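Local coordinates for precorrin-2 dehydrogenase (Bacillus megaterium, PDB 3DFZ), which oxidises precorrin-2 to sirohydrochlorin with NAD(+) as the electron acceptor, on the routes to siroheme and adenosylcobalamin, at residues T58-T63 with K82-E87; I95-N100 with Q116-A121. All coordinates share one frame; numbering follows the deposited sequence.

Interaction 1. Residues T58-T63 with K82-E87; sequences TVVAPT and KKVGEE
Val60 and Pro62 meet Lys82, Lys83 and Val84 where strand 56-60 of the Rossmann-type NAD(P)-binding domain runs out into a loop, alongside the loop that follows the edge strand 77-80. A single branch of Val60 does most of the touching. Its CG1 is set anti to the backbone N (chi1 -170°) and reaches across to the Lys82 backbone, 3.6 Å from Lys82 O. The same methyl rests over the start of Val84, at 4.0 Å from Val84 CA, and meets Val84 CG2 at 4.1 Å. That second methyl lies beside the Val84 backbone N, and the Val84 side chain also packs on Val37 and on Val104 of helix 102-108. The valine pair therefore carries apolar packing from the central strands out to the loop.

Further along, polar backbone groups come together with little bonding. Lys82 N gives a weak hydrogen bond to Ala61 O, bent to 131° at the hydrogen. Lys82 O faces the tertiary amide nitrogen of Pro62, which has no hydrogen to offer, and lies 3.4 Å from Pro62 CD. Pro62 and Thr63 are NAD(+)-binding residues by similarity, so this loop probably borders the cofactor site. At the exposed end the proline ring crosses the Lys83 side chain obliquely, with Pro62 CD and Lys83 CG 4.1 Å apart.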
loop_
_atom_site.group_PDB
_atom_site.type_symbol
_atom_site.label_atom_id
_atom_site.label_comp_id
_atom_site.label_asym_id
_atom_site.label_seq_id
_atom_site.Cartn_x
_atom_site.Cartn_y
_atom_site.Cartn_z
ATOM N N THR B 58 -18.811 -8.941 -6.426
ATOM C CA THR B 58 -20.199 -8.600 -6.737
ATOM C C THR B 58 -20.286 -7.115 -7.020
ATOM O O THR B 58 -19.826 -6.326 -6.221
ATOM C CB THR B 58 -21.166 -8.979 -5.607
ATOM O OG1 THR B 58 -21.014 -10.373 -5.292
ATOM C CG2 THR B 58 -22.627 -8.706 -6.025
ATOM N N VAL B 59 -20.850 -6.752 -8.174
ATOM C CA VAL B 59 -20.982 -5.365 -8.605
ATOM C C VAL B 59 -22.460 -4.974 -8.512
ATOM O O VAL B 59 -23.319 -5.639 -9.106
ATOM C CB VAL B 59 -20.493 -5.174 -10.075
ATOM C CG1 VAL B 59 -20.592 -3.709 -10.501
ATOM C CG2 VAL B 59 -19.082 -5.695 -10.271
ATOM N N VAL B 60 -22.755 -3.921 -7.746
ATOM C CA VAL B 60 -24.137 -3.474 -7.512
ATOM C C VAL B 60 -24.311 -2.060 -8.040
ATOM O O VAL B 60 -23.735 -1.099 -7.485
ATOM C CB VAL B 60 -24.576 -3.553 -6.013
ATOM C CG1 VAL B 60 -26.081 -3.309 -5.874
ATOM C CG2 VAL B 60 -24.284 -4.900 -5.464
ATOM N N ALA B 61 -25.060 -1.959 -9.139
ATOM C CA ALA B 61 -25.497 -0.689 -9.741
ATOM C C ALA B 61 -26.691 -0.976 -10.687
ATOM O O ALA B 61 -26.733 -2.042 -11.309
ATOM C CB ALA B 61 -24.366 -0.041 -10.493
ATOM N N PRO B 62 -27.668 -0.032 -10.795
ATOM C CA PRO B 62 -28.838 -0.274 -11.672
ATOM C C PRO B 62 -28.423 -0.538 -13.110
ATOM O O PRO B 62 -29.082 -1.310 -13.806
ATOM C CB PRO B 62 -29.658 1.019 -11.561
ATOM C CG PRO B 62 -28.731 2.035 -10.978
ATOM C CD PRO B 62 -27.753 1.281 -10.125
ATOM N N THR B 63 -27.318 0.081 -13.523
ATOM C CA THR B 63 -26.685 -0.180 -14.817
ATOM C C THR B 63 -25.166 -0.290 -14.632
ATOM O O THR B 63 -24.597 0.280 -13.694
ATOM C CB THR B 63 -27.068 0.891 -15.896
ATOM O OG1 THR B 63 -28.479 0.812 -16.172
ATOM C CG2 THR B 63 -26.308 0.660 -17.209
ATOM N N LYS B 82 -29.410 -3.157 -9.743
ATOM C CA LYS B 82 -30.284 -2.408 -8.863
ATOM C C LYS B 82 -29.398 -1.426 -8.070
ATOM O O LYS B 82 -28.160 -1.484 -8.142
ATOM C CB LYS B 82 -31.029 -3.358 -7.911
ATOM C CG LYS B 82 -30.131 -4.187 -7.001
ATOM C CD LYS B 82 -30.930 -4.788 -5.862
ATOM C CE LYS B 82 -30.123 -4.773 -4.567
ATOM N NZ LYS B 82 -30.977 -4.514 -3.356
ATOM N N LYS B 83 -30.032 -0.538 -7.307
ATOM C CA LYS B 83 -29.302 0.303 -6.387
ATOM C C LYS B 83 -29.044 -0.510 -5.127
ATOM O O LYS B 83 -29.790 -1.436 -4.816
ATOM C CB LYS B 83 -30.082 1.585 -6.064
ATOM C CG LYS B 83 -30.357 2.502 -7.272
ATOM C CD LYS B 83 -30.461 3.994 -6.884
ATOM C CE LYS B 83 -31.569 4.298 -5.854
ATOM N NZ LYS B 83 -31.689 5.777 -5.563
ATOM N N VAL B 84 -27.989 -0.142 -4.412
ATOM C CA VAL B 84 -27.552 -0.801 -3.179
ATOM C C VAL B 84 -28.543 -0.612 -2.037
ATOM O O VAL B 84 -29.140 0.454 -1.878
ATOM C CB VAL B 84 -26.204 -0.215 -2.728
ATOM C CG1 VAL B 84 -25.392 -1.236 -1.932
ATOM C CG2 VAL B 84 -25.437 0.270 -3.943
ATOM N N GLY B 85 -28.688 -1.657 -1.233
ATOM C CA GLY B 85 -29.553 -1.639 -0.064
ATOM C C GLY B 85 -28.774 -2.147 1.121
ATOM O O GLY B 85 -27.611 -2.502 0.991
ATOM N N GLU B 86 -29.413 -2.193 2.277
ATOM C CA GLU B 86 -28.728 -2.555 3.519
ATOM C C GLU B 86 -28.103 -3.945 3.453
ATOM O O GLU B 86 -27.020 -4.182 4.007
ATOM C CB GLU B 86 -29.692 -2.503 4.703
ATOM C CG GLU B 86 -30.507 -1.218 4.820
ATOM C CD GLU B 86 -30.989 -0.981 6.236
ATOM O OE1 GLU B 86 -31.565 -1.924 6.834
ATOM O OE2 GLU B 86 -30.777 0.144 6.757
ATOM N N GLU B 87 -28.809 -4.849 2.777
ATOM C CA GLU B 87 -28.474 -6.266 2.735
ATOM C C GLU B 87 -27.115 -6.511 2.070
ATOM O O GLU B 87 -26.356 -7.393 2.490
ATOM C CB GLU B 87 -29.588 -7.041 2.010
ATOM C CG GLU B 87 -30.927 -7.109 2.771
ATOM C CD GLU B 87 -30.973 -8.235 3.818
ATOM O OE1 GLU B 87 -30.059 -8.324 4.674
ATOM O OE2 GLU B 87 -31.940 -9.031 3.790
#

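Interaction 2. Residues I95-N100 with Q116-A121; sequences IVVATN and QLVNMA
Ile95, Val96 and Val97 pair in parallel with Val118, Asn119 and Met120, joining strand 94-97 to strand 117-120 at the end of the five-stranded Rossmann-type sheet; helix 102-108 lies in the crossover between them. The two middle hydrogen bonds are nearly straight: Asn119 N binds Ile95 O and Val97 N binds Asn119 O, the latter at 2.8 Å and 175° at the hydrogen.

The tight side faces helix 102-108. A chi1 of 59° puts Val118 CG1 between the backbone N and the carbonyl carbon, which leaves CG2 anti to that N, where it meets both Ile95 CG2, 3.8 Å away, and Val97 CG2. Val97 CG2 also meets the sulfur of Met120, whose side chain runs beside it in the same direction. On the other face, Val96 CG1 lies 3.7 Å from Asn119 OD1, while the amide of Asn119 turns to outside partners: ND2 donates to Ile129 O and OD1 accepts from Arg46 NE.

The solvent side is at the start of the ladder, where partly exposed Gln116 crosses Ile95 at about a right angle, its amide against Ile95 CG1 and CD1. Gln116 NE2 donates to Leu117 O at 2.9 Å, and Ile95 N reaches that oxygen from the opposite face of its plane; NE2 also binds Val92 O. Replacing Gln116 with an alanine would probably leave Val92 O without this donor, strip Leu117 O of one of its two, and uncover the end of Ile95.

Side-chain packing thins where the strands end: Ala98 CB and Ala121 CB are 4.3 Å apart, and Ala121 N bonds to Val97 O with a bent angle of 134°. The exception is Ala121 CB, which approaches Val97 O to 3.2 Å.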
loop_
_atom_site.group_PDB
_atom_site.type_symbol
_atom_site.label_atom_id
_atom_site.label_comp_id
_atom_site.label_asym_id
_atom_site.label_seq_id
_atom_site.Cartn_x
_atom_site.Cartn_y
_atom_site.Cartn_z
ATOM N N ILE B 95 -15.175 -3.304 0.503
ATOM C CA ILE B 95 -16.169 -2.505 -0.209
ATOM C C ILE B 95 -15.489 -1.375 -0.957
ATOM O O ILE B 95 -14.747 -0.591 -0.361
ATOM C CB ILE B 95 -17.233 -1.945 0.782
ATOM C CG1 ILE B 95 -18.097 -3.088 1.317
ATOM C CG2 ILE B 95 -18.116 -0.884 0.137
ATOM C CD1 ILE B 95 -19.233 -2.636 2.246
ATOM N N VAL B 96 -15.736 -1.299 -2.258
ATOM C CA VAL B 96 -15.316 -0.163 -3.058
ATOM C C VAL B 96 -16.580 0.634 -3.398
ATOM O O VAL B 96 -17.542 0.073 -3.945
ATOM C CB VAL B 96 -14.592 -0.603 -4.384
ATOM C CG1 VAL B 96 -14.173 0.624 -5.215
ATOM C CG2 VAL B 96 -13.366 -1.470 -4.110
ATOM N N VAL B 97 -16.598 1.926 -3.047
ATOM C CA VAL B 97 -17.694 2.829 -3.423
ATOM C C VAL B 97 -17.198 3.661 -4.608
ATOM O O VAL B 97 -16.248 4.417 -4.492
ATOM C CB VAL B 97 -18.156 3.711 -2.242
ATOM C CG1 VAL B 97 -19.327 4.586 -2.636
ATOM C CG2 VAL B 97 -18.538 2.851 -1.054
ATOM N N ALA B 98 -17.808 3.467 -5.766
ATOM C CA ALA B 98 -17.364 4.116 -6.992
ATOM C C ALA B 98 -18.581 4.536 -7.805
ATOM O O ALA B 98 -18.661 4.277 -9.011
ATOM C CB ALA B 98 -16.481 3.186 -7.796
ATOM N N THR B 99 -19.526 5.183 -7.124
ATOM C CA THR B 99 -20.727 5.720 -7.756
ATOM C C THR B 99 -20.621 7.258 -7.969
ATOM O O THR B 99 -19.508 7.826 -7.946
ATOM C CB THR B 99 -21.998 5.290 -6.953
ATOM O OG1 THR B 99 -23.182 5.782 -7.586
ATOM C CG2 THR B 99 -21.952 5.790 -5.535
ATOM N N ASN B 100 -21.773 7.902 -8.210
ATOM C CA ASN B 100 -21.910 9.364 -8.325
ATOM C C ASN B 100 -23.109 9.951 -7.550
ATOM O O ASN B 100 -23.171 11.163 -7.316
ATOM C CB ASN B 100 -21.931 9.800 -9.797
ATOM C CG ASN B 100 -20.517 9.983 -10.380
ATOM O OD1 ASN B 100 -19.594 10.439 -9.681
ATOM N ND2 ASN B 100 -20.344 9.637 -11.665
ATOM N N GLN B 116 -14.569 -2.018 9.079
ATOM C CA GLN B 116 -14.973 -2.361 7.690
ATOM C C GLN B 116 -14.071 -1.746 6.624
ATOM O O GLN B 116 -14.093 -0.520 6.422
ATOM C CB GLN B 116 -16.419 -1.908 7.415
ATOM C CG GLN B 116 -16.893 -2.009 5.930
ATOM C CD GLN B 116 -17.131 -3.458 5.467
ATOM O OE1 GLN B 116 -18.034 -4.146 5.973
ATOM N NE2 GLN B 116 -16.298 -3.933 4.523
ATOM N N LEU B 117 -13.302 -2.579 5.924
ATOM C CA LEU B 117 -12.514 -2.091 4.799
ATOM C C LEU B 117 -13.414 -1.481 3.760
ATOM O O LEU B 117 -14.339 -2.121 3.272
ATOM C CB LEU B 117 -11.695 -3.205 4.143
ATOM C CG LEU B 117 -10.536 -3.852 4.889
ATOM C CD1 LEU B 117 -9.706 -4.607 3.870
ATOM C CD2 LEU B 117 -9.693 -2.796 5.671
ATOM N N VAL B 118 -13.132 -0.230 3.424
ATOM C CA VAL B 118 -13.876 0.480 2.422
ATOM C C VAL B 118 -13.001 1.500 1.711
ATOM O O VAL B 118 -12.240 2.235 2.330
ATOM C CB VAL B 118 -15.159 1.139 2.989
ATOM C CG1 VAL B 118 -14.837 2.121 4.115
ATOM C CG2 VAL B 118 -15.970 1.801 1.870
ATOM N N ASN B 119 -13.119 1.515 0.395
ATOM C CA ASN B 119 -12.489 2.515 -0.422
ATOM C C ASN B 119 -13.558 3.471 -0.926
ATOM O O ASN B 119 -14.494 3.076 -1.614
ATOM C CB ASN B 119 -11.730 1.854 -1.580
ATOM C CG ASN B 119 -11.187 2.864 -2.565
ATOM O OD1 ASN B 119 -11.524 2.814 -3.728
ATOM N ND2 ASN B 119 -10.366 3.801 -2.095
ATOM N N MET B 120 -13.457 4.724 -0.524
ATOM C CA MET B 120 -14.427 5.715 -0.964
ATOM C C MET B 120 -13.777 6.417 -2.132
ATOM O O MET B 120 -13.173 7.480 -1.978
ATOM C CB MET B 120 -14.753 6.692 0.165
ATOM C CG MET B 120 -15.347 6.021 1.390
ATOM S SD MET B 120 -17.106 5.707 1.164
ATOM C CE MET B 120 -17.471 4.914 2.728
ATOM N N ALA B 121 -13.862 5.770 -3.291
ATOM C CA ALA B 121 -13.146 6.189 -4.494
ATOM C C ALA B 121 -13.637 7.542 -4.971
ATOM O O ALA B 121 -12.846 8.393 -5.408
ATOM C CB ALA B 121 -13.297 5.131 -5.588
#

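Both contacts belong to the same parallel sheet, whose order is 77-80, 56-60, 33-37, 94-97, 117-120, and strand 33-37 lies between the two: Val60 and Val96 each share backbone hydrogen bonds with it. Interaction 1 closes along the chain before interaction 2 opens. Their centres are about 13 Å apart and their nearest atoms about 7 Å, so they do not touch. Interaction 1 contains Pro62 and Thr63, while in interaction 2 the Ala121 side chain lies about 4 Å from that of Ile42. All three residues are assigned by similarity to NAD(+) binding, consistent with one cofactor site at the C-terminal ends of the strands.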